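Local coordinates for glycosyl hydrolases family 31 family protein (Aspergillus niger, PDB 6DRU), which hydrolyses alpha-xylosidic linkages, releasing alpha-xylose from the non-reducing terminal glucose of xyloglucan oligosaccharides, at residues L250-S255 against M554-S559; Q254-Y259 against A567-N572; S280-D285 against T316-M321; V515-F520 against A546-L551. All blocks are in the same frame, centred on the assembly; numbering follows the deposited sequence.

Contact 1 of 4, residues L250-S255 against M554-S559; sequences LGYIQS and MRTHGS. With XYS (alpha-D-xylopyranose), chain N; BGC (beta-D-glucopyranose), chain F; BGC (beta-D-glucopyranose), chain B.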
# COMPACT_ATOMS: atom_id res chain seq x y z
N LEU A 250 -4.26 37.17 -33.47
CA LEU A 250 -4.81 36.52 -34.65
C LEU A 250 -3.93 36.67 -35.88
O LEU A 250 -4.30 36.18 -36.96
CB LEU A 250 -6.20 37.09 -34.95
CG LEU A 250 -7.23 36.98 -33.82
CD1 LEU A 250 -8.53 37.66 -34.21
CD2 LEU A 250 -7.46 35.52 -33.46
N GLY A 251 -2.77 37.30 -35.75
CA GLY A 251 -1.88 37.54 -36.87
C GLY A 251 -0.85 36.44 -37.05
O GLY A 251 -1.09 35.27 -36.76
N TYR A 252 0.33 36.84 -37.53
CA TYR A 252 1.42 35.92 -37.78
C TYR A 252 2.35 35.88 -36.58
O TYR A 252 2.84 36.92 -36.13
CB TYR A 252 2.19 36.34 -39.04
CG TYR A 252 3.41 35.49 -39.34
CD1 TYR A 252 3.28 34.20 -39.83
CD2 TYR A 252 4.69 36.00 -39.14
CE1 TYR A 252 4.40 33.43 -40.11
CE2 TYR A 252 5.81 35.24 -39.41
CZ TYR A 252 5.66 33.96 -39.90
OH TYR A 252 6.77 33.20 -40.17
N ILE A 253 2.59 34.67 -36.07
CA ILE A 253 3.40 34.47 -34.87
C ILE A 253 4.71 33.83 -35.29
O ILE A 253 4.74 32.68 -35.75
CB ILE A 253 2.66 33.61 -33.83
CG1 ILE A 253 1.40 34.33 -33.36
CG2 ILE A 253 3.57 33.30 -32.65
CD1 ILE A 253 0.40 33.43 -32.68
N GLN A 254 5.81 34.57 -35.13
CA GLN A 254 7.14 34.09 -35.49
C GLN A 254 7.82 33.48 -34.28
O GLN A 254 7.84 34.08 -33.20
CB GLN A 254 7.98 35.24 -36.05
CG GLN A 254 9.39 34.83 -36.45
CD GLN A 254 9.40 33.86 -37.62
OE1 GLN A 254 8.62 34.00 -38.56
NE2 GLN A 254 10.27 32.86 -37.55
N SER A 255 8.37 32.28 -34.45
CA SER A 255 9.06 31.60 -33.37
C SER A 255 10.00 30.56 -33.96
O SER A 255 9.85 30.15 -35.11
CB SER A 255 8.07 30.94 -32.40
OG SER A 255 8.76 30.20 -31.40
N MET A 554 -2.12 31.08 -36.11
CA MET A 554 -1.08 30.82 -37.10
C MET A 554 0.28 31.11 -36.46
O MET A 554 0.61 32.27 -36.19
CB MET A 554 -1.29 31.67 -38.35
CG MET A 554 -0.36 31.32 -39.49
SD MET A 554 -0.34 32.57 -40.78
CE MET A 554 0.81 31.84 -41.95
N ARG A 555 1.05 30.05 -36.21
CA ARG A 555 2.35 30.19 -35.57
C ARG A 555 3.32 29.18 -36.17
O ARG A 555 2.98 28.01 -36.35
CB ARG A 555 2.25 29.99 -34.05
CG ARG A 555 3.57 29.60 -33.39
CD ARG A 555 3.42 29.48 -31.87
NE ARG A 555 4.49 28.68 -31.28
CZ ARG A 555 4.45 27.35 -31.17
NH1 ARG A 555 3.39 26.69 -31.62
NH2 ARG A 555 5.46 26.69 -30.61
N THR A 556 4.53 29.65 -36.48
CA THR A 556 5.61 28.80 -36.95
C THR A 556 6.64 28.63 -35.85
O THR A 556 6.89 29.56 -35.07
CB THR A 556 6.26 29.38 -38.21
OG1 THR A 556 7.32 28.51 -38.65
CG2 THR A 556 6.81 30.78 -37.95
N HIS A 557 7.23 27.44 -35.78
CA HIS A 557 8.19 27.09 -34.74
C HIS A 557 8.81 25.75 -35.10
O HIS A 557 8.21 24.95 -35.83
CB HIS A 557 7.52 27.02 -33.36
CG HIS A 557 8.45 26.61 -32.26
ND1 HIS A 557 9.55 27.35 -31.89
CD2 HIS A 557 8.44 25.52 -31.45
CE1 HIS A 557 10.18 26.75 -30.90
NE2 HIS A 557 9.53 25.63 -30.62
N GLY A 558 10.01 25.52 -34.60
CA GLY A 558 10.67 24.25 -34.80
C GLY A 558 12.16 24.36 -34.56
O GLY A 558 12.72 25.44 -34.40
N SER A 559 12.79 23.19 -34.52
CA SER A 559 14.24 23.07 -34.38
C SER A 559 14.77 22.55 -35.71
O SER A 559 14.81 21.35 -35.96
CB SER A 559 14.61 22.14 -33.22
OG SER A 559 16.01 22.13 -33.00
C1 XYS N . 9.95 21.78 -25.67
C2 XYS N . 8.86 22.49 -26.45
C3 XYS N . 9.48 23.18 -27.64
C4 XYS N . 10.62 24.07 -27.17
C5 XYS N . 11.57 23.26 -26.31
O1 XYS N . 10.59 20.84 -26.51
O2 XYS N . 7.90 21.55 -26.88
O3 XYS N . 8.51 23.96 -28.29
O4 XYS N . 11.31 24.56 -28.29
O5 XYS N . 10.88 22.72 -25.20
C2 BGC F . 15.60 19.40 -30.20
C3 BGC F . 15.36 18.92 -28.81
C4 BGC F . 15.05 17.41 -28.82
C5 BGC F . 16.11 16.68 -29.58
C6 BGC F . 15.75 15.20 -29.64
C1 BGC F . 16.68 18.54 -30.81
O2 BGC F . 16.03 20.78 -30.18
O3 BGC F . 14.29 19.61 -28.28
O4 BGC F . 15.02 16.93 -27.50
O5 BGC F . 16.21 17.19 -30.89
O6 BGC F . 16.82 14.48 -30.23
C2 BGC B . 19.07 16.69 -34.35
C3 BGC B . 17.87 17.08 -33.57
C4 BGC B . 18.16 18.37 -32.77
C5 BGC B . 18.71 19.42 -33.70
C6 BGC B . 19.02 20.68 -32.89
C1 BGC B . 19.53 17.86 -35.19
O1 BGC B . 20.63 17.49 -35.95
O2 BGC B . 18.73 15.57 -35.21
O3 BGC B . 17.54 16.06 -32.69
O4 BGC B . 16.98 18.85 -32.17
O5 BGC B . 19.88 18.95 -34.33
O6 BGC B . 20.41 20.75 -32.65
O HOH W 1 -2.71 33.79 -35.22
O HOH W 2 6.36 29.50 -29.69
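The extended side chain of Met-554 brings its sulfur to the edge of the Tyr-252 ring, 5.5 Å from SD to the ring centroid. This is a Met-aromatic contact, with CE also near the ring plane. Farther out, Tyr-252 OH donates to Gln-254 OE1 at 2.6 Å, which ties down the tip of the tyrosine. CG2 of Thr-556 packs against this tyrosine hydroxyl and the Gln-254 amide, while Thr-556 OG1 bonds to Asn-572 and Tyr-541. Ile-253 and Arg-555, paired in parallel, meet at Ile-253 CB and Arg-555 CB, 3.6 Å apart. CG2 of Ile-253 rests on the aliphatic part of the arginine. The Arg-555 guanidinium goes on to a salt bridge with Asp-516. Two backbone bonds join the strands: Ile-253 N to Met-554 O, 3.1 Å, and Thr-556 N to Ile-253 O, 3.1 Å. Water 2 links Arg-555 NE to Ser-255 OG. His-557 NE2 donates to xylose O4 at 3.1 Å and is also hydrogen-bonded to O3. The pairing of strands 252-254 and 554-555 closes the TIM barrel, with the xylose pocket at their C-terminal ends.

Contact 2 of 4, residues Q254-Y259 against A567-N572; sequences QSKLRY and AYTCAN. With MAN (alpha-D-mannopyranose), chain D; NAG (2-acetamido-2-deoxy-beta-D-glucopyranose), chain C.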
# COMPACT_ATOMS: atom_id res chain seq x y z
N GLN A 254 5.81 34.57 -35.13
CA GLN A 254 7.14 34.09 -35.49
C GLN A 254 7.82 33.48 -34.28
O GLN A 254 7.84 34.08 -33.20
CB GLN A 254 7.98 35.24 -36.05
CG GLN A 254 9.39 34.83 -36.45
CD GLN A 254 9.40 33.86 -37.62
OE1 GLN A 254 8.62 34.00 -38.56
NE2 GLN A 254 10.27 32.86 -37.55
N SER A 255 8.37 32.28 -34.45
CA SER A 255 9.06 31.60 -33.37
C SER A 255 10.00 30.56 -33.96
O SER A 255 9.85 30.15 -35.11
CB SER A 255 8.07 30.94 -32.40
OG SER A 255 8.76 30.20 -31.40
N LYS A 256 10.96 30.14 -33.14
CA LYS A 256 11.87 29.05 -33.49
C LYS A 256 12.66 28.68 -32.25
O LYS A 256 12.56 29.33 -31.20
CB LYS A 256 12.82 29.43 -34.63
CG LYS A 256 13.97 30.33 -34.21
CD LYS A 256 15.07 30.32 -35.26
CE LYS A 256 16.34 30.95 -34.73
NZ LYS A 256 17.49 30.74 -35.65
N LEU A 257 13.46 27.62 -32.38
CA LEU A 257 14.39 27.21 -31.34
C LEU A 257 15.80 27.45 -31.88
O LEU A 257 16.31 26.65 -32.66
CB LEU A 257 14.17 25.75 -30.95
CG LEU A 257 14.80 25.17 -29.67
CD1 LEU A 257 14.29 23.76 -29.43
CD2 LEU A 257 16.32 25.16 -29.69
N ARG A 258 16.42 28.56 -31.47
CA ARG A 258 15.84 29.58 -30.61
C ARG A 258 16.56 30.90 -30.85
O ARG A 258 17.70 30.91 -31.31
CB ARG A 258 15.94 29.19 -29.13
CG ARG A 258 17.36 28.98 -28.63
CD ARG A 258 17.36 28.45 -27.20
NE ARG A 258 18.71 28.26 -26.67
CZ ARG A 258 19.38 29.19 -25.98
NH1 ARG A 258 18.82 30.36 -25.73
NH2 ARG A 258 20.60 28.93 -25.54
N TYR A 259 15.91 32.02 -30.55
CA TYR A 259 16.57 33.32 -30.60
C TYR A 259 17.35 33.50 -29.30
O TYR A 259 16.77 33.56 -28.21
CB TYR A 259 15.56 34.44 -30.82
CG TYR A 259 14.74 34.23 -32.08
CD1 TYR A 259 15.34 34.26 -33.33
CD2 TYR A 259 13.38 33.99 -32.01
CE1 TYR A 259 14.61 34.06 -34.48
CE2 TYR A 259 12.63 33.78 -33.16
CZ TYR A 259 13.25 33.82 -34.39
OH TYR A 259 12.51 33.62 -35.53
N ALA A 567 23.57 32.10 -37.29
CA ALA A 567 23.05 32.45 -35.97
C ALA A 567 23.33 31.29 -35.02
O ALA A 567 24.07 30.36 -35.35
CB ALA A 567 21.55 32.78 -36.05
N TYR A 568 22.74 31.36 -33.82
CA TYR A 568 22.92 30.30 -32.84
C TYR A 568 22.32 28.99 -33.32
O TYR A 568 22.88 27.91 -33.07
CB TYR A 568 22.30 30.73 -31.51
CG TYR A 568 22.52 29.77 -30.36
CD1 TYR A 568 21.48 28.98 -29.89
CD2 TYR A 568 23.77 29.65 -29.76
CE1 TYR A 568 21.68 28.09 -28.84
CE2 TYR A 568 23.97 28.77 -28.71
CZ TYR A 568 22.92 27.99 -28.26
OH TYR A 568 23.11 27.11 -27.22
N THR A 569 21.19 29.05 -34.02
CA THR A 569 20.53 27.88 -34.58
C THR A 569 20.16 28.17 -36.03
O THR A 569 20.25 29.31 -36.50
CB THR A 569 19.27 27.50 -33.79
OG1 THR A 569 18.39 28.62 -33.70
CG2 THR A 569 19.64 27.05 -32.39
N CYS A 570 19.74 27.14 -36.75
CA CYS A 570 19.27 27.32 -38.11
C CYS A 570 18.00 28.16 -38.13
O CYS A 570 17.24 28.20 -37.16
CB CYS A 570 19.03 25.97 -38.79
SG CYS A 570 20.52 24.98 -39.07
N ALA A 571 17.77 28.84 -39.26
CA ALA A 571 16.72 29.83 -39.35
C ALA A 571 15.35 29.20 -39.63
O ALA A 571 15.24 28.04 -40.05
CB ALA A 571 17.04 30.85 -40.45
N ASN A 572 14.30 29.99 -39.38
CA ASN A 572 12.92 29.57 -39.62
C ASN A 572 12.06 30.76 -40.04
O ASN A 572 10.87 30.80 -39.72
CB ASN A 572 12.34 28.88 -38.37
CG ASN A 572 11.00 28.22 -38.64
OD1 ASN A 572 10.89 27.29 -39.45
ND2 ASN A 572 9.96 28.68 -37.95
C1 MAN D . 29.21 32.54 -29.31
C2 MAN D . 29.29 33.54 -30.44
C3 MAN D . 28.01 33.50 -31.25
C4 MAN D . 27.64 32.08 -31.60
C5 MAN D . 27.68 31.22 -30.35
C6 MAN D . 27.29 29.80 -30.67
O2 MAN D . 30.39 33.25 -31.26
O3 MAN D . 28.18 34.25 -32.43
O4 MAN D . 26.34 32.04 -32.14
O5 MAN D . 28.99 31.25 -29.83
O6 MAN D . 27.11 29.08 -29.47
C1 NAG C . 24.56 28.60 -21.94
C2 NAG C . 25.18 29.94 -21.60
C3 NAG C . 25.19 30.86 -22.77
C4 NAG C . 25.81 30.17 -23.96
C5 NAG C . 25.04 28.90 -24.24
C6 NAG C . 25.61 28.18 -25.44
C7 NAG C . 24.95 30.53 -19.21
C8 NAG C . 24.16 31.19 -18.11
N2 NAG C . 24.45 30.55 -20.54
O3 NAG C . 25.87 32.04 -22.41
O4 NAG C . 25.78 31.01 -25.09
O5 NAG C . 25.13 28.07 -23.11
O6 NAG C . 25.61 26.79 -25.20
O7 NAG C . 26.01 29.99 -18.97
O HOH W 3 19.40 31.37 -33.69
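Lys-256 and Asn-572 touch through their CB atoms, 3.8 Å apart, where the two loops pass in roughly opposite directions. Most of the remaining contact is polar. Among charged groups, the extended Lys-256 chain brings NZ to Cys-570 O at 3.0 Å, with the ammonium above the carbonyl plane. A weak bond to Thr-569 O adds to this, and a long, weak ion pair reaches Glu-264. The amide side chains form two bonds. Gln-254 NE2 donates to Asn-572 O at 3.1 Å; the oxygen lies in the glutamine amide plane, but the nitrogen stands above the carbonyl plane. In return Asn-572 ND2 donates to Ser-255 O, 3.2 Å away, and ND2 also bonds to Thr-556. Arg-258 N, the nitrogen of the cis peptide bond after Leu-257, donates to Thr-569 OG1 at 3.0 Å. Water 3 joins Lys-256 NZ, Arg-258 O and Thr-569 N. Cys-570 forms a disulfide with Cys-562. One pair of flat groups meets across the contact: CD1 of Tyr-568 lies over one face of the Arg-258 guanidinium, whose plane is turned 67° from the ring. The edge of that ring meets glycan sugars. These are loops of the GH31 TIM barrel, tied beside the xylose pocket that Leu-257 lines.

Contact 3 of 4, residues S280-D285 against T316-M321; sequences SMIVID and TGAEMM. With XYS (alpha-D-xylopyranose), chain N.
Met-281 SD sits against Met-321, 3.7 Å from its CB and nearly as close to its CE. The two side chains cross at a slant; each has CG anti to the backbone N (chi1 -155° for Met-281) and bends at chi3. Val-283 continues this face. It lies side by side with Met-321, pointing the same way, and CG2 is 4.2 Å from Met-321 CB. The other face carries Ile-282 and Met-320, and Ile-284 adds to the cluster. The Met-320 chain is bent at chi2 and chi3, and its CE touches both Ile-284 CD1, at 3.7 Å, and Ile-282 CG2. Helix 305-316 covers this side through Met-308 and Val-312. The two parallel strands and that helix form a beta-alpha-beta unit of the TIM barrel. Backbone bonds run in a ladder, from Glu-319 N to Ser-280 O at the start to Ile-284 N to Met-321 O, 2.7 Å, at the end. Between them, Ile-282 bonds both ways, through N to Glu-319 O and through O to Met-321 N. Before the second strand, Thr-316 OG1 accepts from Ala-318 N in an ST turn round Gly-317, whose phi is positive. Beyond the first strand, Asp-285 OD2 accepts from xylose O4 at 2.5 Å.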
# COMPACT_ATOMS: atom_id res chain seq x y z
N SER A 280 3.02 39.74 -35.95
CA SER A 280 2.23 40.18 -34.80
C SER A 280 2.84 39.82 -33.45
O SER A 280 2.56 40.51 -32.47
CB SER A 280 0.82 39.59 -34.88
OG SER A 280 0.08 40.15 -35.95
N MET A 281 3.67 38.79 -33.37
CA MET A 281 4.25 38.39 -32.10
C MET A 281 5.57 37.69 -32.33
O MET A 281 5.69 36.84 -33.23
CB MET A 281 3.29 37.49 -31.31
CG MET A 281 3.51 37.53 -29.80
SD MET A 281 2.87 36.08 -28.94
CE MET A 281 1.11 36.36 -29.04
N ILE A 282 6.57 38.04 -31.53
CA ILE A 282 7.90 37.44 -31.57
C ILE A 282 8.08 36.63 -30.29
O ILE A 282 7.82 37.13 -29.19
CB ILE A 282 8.99 38.52 -31.69
CG1 ILE A 282 8.92 39.23 -33.05
CG2 ILE A 282 10.37 37.92 -31.48
CD1 ILE A 282 9.61 38.51 -34.17
N VAL A 283 8.53 35.38 -30.43
CA VAL A 283 8.61 34.45 -29.31
C VAL A 283 10.07 34.14 -29.00
O VAL A 283 10.85 33.85 -29.91
CB VAL A 283 7.82 33.16 -29.60
CG1 VAL A 283 7.78 32.28 -28.37
CG2 VAL A 283 6.41 33.49 -30.06
N ILE A 284 10.42 34.18 -27.72
CA ILE A 284 11.74 33.79 -27.22
C ILE A 284 11.60 32.44 -26.52
O ILE A 284 10.78 32.30 -25.60
CB ILE A 284 12.33 34.84 -26.27
CG1 ILE A 284 12.47 36.19 -26.99
CG2 ILE A 284 13.68 34.38 -25.73
CD1 ILE A 284 12.93 37.31 -26.08
N ASP A 285 12.40 31.47 -26.94
CA ASP A 285 12.25 30.10 -26.46
C ASP A 285 12.98 29.92 -25.12
O ASP A 285 13.35 30.88 -24.45
CB ASP A 285 12.74 29.12 -27.52
CG ASP A 285 12.14 27.73 -27.36
OD1 ASP A 285 11.48 27.47 -26.33
OD2 ASP A 285 12.33 26.89 -28.27
N THR A 316 8.09 46.80 -35.78
CA THR A 316 7.05 45.94 -36.31
C THR A 316 5.70 46.08 -35.62
O THR A 316 4.71 45.56 -36.14
CB THR A 316 7.48 44.47 -36.23
OG1 THR A 316 7.63 44.09 -34.86
CG2 THR A 316 8.81 44.26 -36.96
N GLY A 317 5.63 46.74 -34.47
CA GLY A 317 4.42 46.77 -33.69
C GLY A 317 4.06 45.46 -33.03
O GLY A 317 3.00 45.38 -32.38
N ALA A 318 4.89 44.44 -33.15
CA ALA A 318 4.58 43.12 -32.62
C ALA A 318 4.78 43.08 -31.11
O ALA A 318 5.64 43.77 -30.56
CB ALA A 318 5.46 42.06 -33.28
N GLU A 319 3.95 42.28 -30.45
CA GLU A 319 4.17 41.99 -29.05
C GLU A 319 5.20 40.87 -28.91
O GLU A 319 5.66 40.29 -29.89
CB GLU A 319 2.86 41.60 -28.36
CG GLU A 319 1.88 42.76 -28.23
CD GLU A 319 1.44 42.98 -26.80
OE1 GLU A 319 2.24 43.49 -25.99
OE2 GLU A 319 0.27 42.65 -26.48
N MET A 320 5.57 40.57 -27.67
CA MET A 320 6.61 39.59 -27.40
C MET A 320 6.11 38.52 -26.43
O MET A 320 5.22 38.77 -25.61
CB MET A 320 7.87 40.25 -26.83
CG MET A 320 8.53 41.24 -27.78
SD MET A 320 10.31 41.31 -27.56
CE MET A 320 10.78 39.65 -28.03
N MET A 321 6.68 37.33 -26.56
CA MET A 321 6.38 36.20 -25.69
C MET A 321 7.68 35.53 -25.28
O MET A 321 8.60 35.39 -26.10
CB MET A 321 5.46 35.18 -26.39
CG MET A 321 5.20 33.93 -25.57
SD MET A 321 4.03 32.80 -26.35
CE MET A 321 2.48 33.67 -26.08
C1 XYS N . 9.95 21.78 -25.67
C2 XYS N . 8.86 22.49 -26.45
C3 XYS N . 9.48 23.18 -27.64
C4 XYS N . 10.62 24.07 -27.17
C5 XYS N . 11.57 23.26 -26.31
O1 XYS N . 10.59 20.84 -26.51
O2 XYS N . 7.90 21.55 -26.88
O3 XYS N . 8.51 23.96 -28.29
O4 XYS N . 11.31 24.56 -28.29
O5 XYS N . 10.88 22.72 -25.20

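Contact 4 of 4, residues V515-F520 against A546-L551; sequences VDAGGF and AWTTFL. With XYS (alpha-D-xylopyranose), chain N.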
# COMPACT_ATOMS: atom_id res chain seq x y z
N VAL A 515 -0.50 24.43 -33.97
CA VAL A 515 0.60 23.48 -34.17
C VAL A 515 1.89 24.26 -34.36
O VAL A 515 1.91 25.50 -34.39
CB VAL A 515 0.37 22.55 -35.37
CG1 VAL A 515 -0.68 21.51 -35.07
CG2 VAL A 515 -0.02 23.36 -36.60
N ASP A 516 2.99 23.52 -34.52
CA ASP A 516 4.26 24.07 -34.98
C ASP A 516 4.33 23.92 -36.49
O ASP A 516 4.39 22.80 -37.01
CB ASP A 516 5.44 23.36 -34.31
CG ASP A 516 5.59 23.74 -32.85
OD1 ASP A 516 6.49 23.18 -32.20
OD2 ASP A 516 4.78 24.55 -32.36
N ALA A 517 4.30 25.05 -37.21
CA ALA A 517 4.36 25.02 -38.66
C ALA A 517 5.67 24.39 -39.13
O ALA A 517 6.75 24.95 -38.92
CB ALA A 517 4.21 26.42 -39.24
N GLY A 518 5.58 23.23 -39.77
CA GLY A 518 6.74 22.52 -40.26
C GLY A 518 7.25 21.41 -39.36
O GLY A 518 8.27 20.80 -39.68
N GLY A 519 6.56 21.14 -38.25
CA GLY A 519 7.05 20.18 -37.28
C GLY A 519 8.08 20.80 -36.35
O GLY A 519 8.49 21.95 -36.50
N PHE A 520 8.50 20.00 -35.37
CA PHE A 520 9.48 20.46 -34.39
C PHE A 520 10.79 19.69 -34.48
O PHE A 520 11.85 20.30 -34.70
CB PHE A 520 8.90 20.35 -32.97
CG PHE A 520 9.90 20.67 -31.90
CD1 PHE A 520 10.28 21.98 -31.65
CD2 PHE A 520 10.48 19.66 -31.15
CE1 PHE A 520 11.20 22.28 -30.67
CE2 PHE A 520 11.41 19.96 -30.16
CZ PHE A 520 11.77 21.27 -29.93
N ALA A 546 1.10 26.79 -45.04
CA ALA A 546 -0.17 27.17 -45.65
C ALA A 546 -1.35 26.71 -44.80
O ALA A 546 -2.36 27.41 -44.70
CB ALA A 546 -0.27 26.59 -47.07
N TRP A 547 -1.24 25.53 -44.19
CA TRP A 547 -2.33 25.01 -43.36
C TRP A 547 -2.54 25.87 -42.12
O TRP A 547 -3.68 26.09 -41.70
CB TRP A 547 -2.05 23.56 -42.98
CG TRP A 547 -3.06 23.00 -42.03
CD1 TRP A 547 -4.41 23.16 -42.08
CD2 TRP A 547 -2.79 22.20 -40.87
NE1 TRP A 547 -5.01 22.50 -41.03
CE2 TRP A 547 -4.03 21.90 -40.27
CE3 TRP A 547 -1.62 21.70 -40.29
CZ2 TRP A 547 -4.14 21.13 -39.12
CZ3 TRP A 547 -1.73 20.93 -39.14
CH2 TRP A 547 -2.98 20.66 -38.57
N THR A 548 -1.45 26.35 -41.51
CA THR A 548 -1.57 27.14 -40.29
C THR A 548 -2.32 28.44 -40.52
O THR A 548 -2.80 29.04 -39.55
CB THR A 548 -0.18 27.43 -39.72
OG1 THR A 548 0.53 28.31 -40.60
CG2 THR A 548 0.60 26.14 -39.55
N THR A 549 -2.44 28.89 -41.77
CA THR A 549 -3.28 30.05 -42.06
C THR A 549 -4.73 29.79 -41.69
O THR A 549 -5.43 30.71 -41.25
CB THR A 549 -3.18 30.41 -43.55
OG1 THR A 549 -1.81 30.37 -43.96
CG2 THR A 549 -3.74 31.81 -43.79
N PHE A 550 -5.19 28.55 -41.84
CA PHE A 550 -6.58 28.21 -41.55
C PHE A 550 -6.66 27.38 -40.27
O PHE A 550 -7.29 26.32 -40.24
CB PHE A 550 -7.19 27.47 -42.74
CG PHE A 550 -7.09 28.24 -44.03
CD1 PHE A 550 -8.07 29.13 -44.39
CD2 PHE A 550 -5.99 28.07 -44.87
CE1 PHE A 550 -7.98 29.85 -45.57
CE2 PHE A 550 -5.89 28.78 -46.05
CZ PHE A 550 -6.89 29.67 -46.40
N LEU A 551 -6.03 27.87 -39.21
CA LEU A 551 -6.06 27.30 -37.88
C LEU A 551 -6.39 28.41 -36.89
O LEU A 551 -6.25 29.60 -37.21
CB LEU A 551 -4.72 26.66 -37.51
CG LEU A 551 -4.42 25.30 -38.14
CD1 LEU A 551 -3.03 24.83 -37.75
CD2 LEU A 551 -5.47 24.28 -37.72
C1 XYS N . 9.95 21.78 -25.67
C2 XYS N . 8.86 22.49 -26.45
C3 XYS N . 9.48 23.18 -27.64
C4 XYS N . 10.62 24.07 -27.17
C5 XYS N . 11.57 23.26 -26.31
O1 XYS N . 10.59 20.84 -26.51
O2 XYS N . 7.90 21.55 -26.88
O3 XYS N . 8.51 23.96 -28.29
O4 XYS N . 11.31 24.56 -28.29
O5 XYS N . 10.88 22.72 -25.20
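One methyl group, Val-515 CG2, carries most of this small contact by meeting three side chains of the other segment. It lies 3.5 Å from Leu-551 CD1 and also touches Trp-547 CZ3 and Thr-548 CG2. The contact packs the loop after strand 513-514 of the TIM barrel against helix 535-548 and the residues that follow it. Val-515 has CG1 anti to the carbonyl carbon (chi1 -74°), which places CG2 between the backbone N and the carbonyl carbon. The valine side chain crosses those of Trp-547 and Leu-551 at about a right angle. Leu-551 CD1 also lies over the centre of one face of the Trp-547 ring, so valine, leucine and indole form one apolar cluster. Helix 492-508 adds Leu-495 and Val-499 to the indole surroundings, and Trp-547 NE1 is bonded to Tyr-643. Thr-548 divides its two branches. OG1 turns back to Leu-545 O, and CG2 faces the loop. A type II beta turn from Asp-516 to Gly-519 follows, closed by Gly-519 N to Asp-516 O at 3.0 Å. At the backbone angles of Gly-518 a CB would be jammed against the carbonyl O of Ala-517. Phe-520, beyond the turn, reaches the xylose, with CE1 3.3 Å from O4. On the turn itself, Ala-517 CB meets Thr-548 CG2 at 3.6 Å.

How the contacts relate
All four contacts belong to the TIM-barrel domain, and contacts 3 and 4 are nested within the chain loop that contact 1 closes. Strands 252-254 of contact 1 and 281-284 of contact 3 are neighbours in one sheet: Gln-254 N is 3.0 Å from Met-281 O. Contacts 1 and 2 share Gln-254 and Ser-255, and Thr-556 OG1 lies 2.7 Å from Asn-572 ND2. A salt bridge of 2.7 Å, Arg-555 NH1 to Asp-516 OD2, joins contacts 1 and 4. Contacts 3 and 4 do not touch; their centres are about 17 Å apart. Every contact nevertheless supplies one xylose-pocket residue: His-557, Leu-257, Asp-285 and Phe-520. The His-557 side chain is about 6 Å from that of Asp-487, the assigned proton donor.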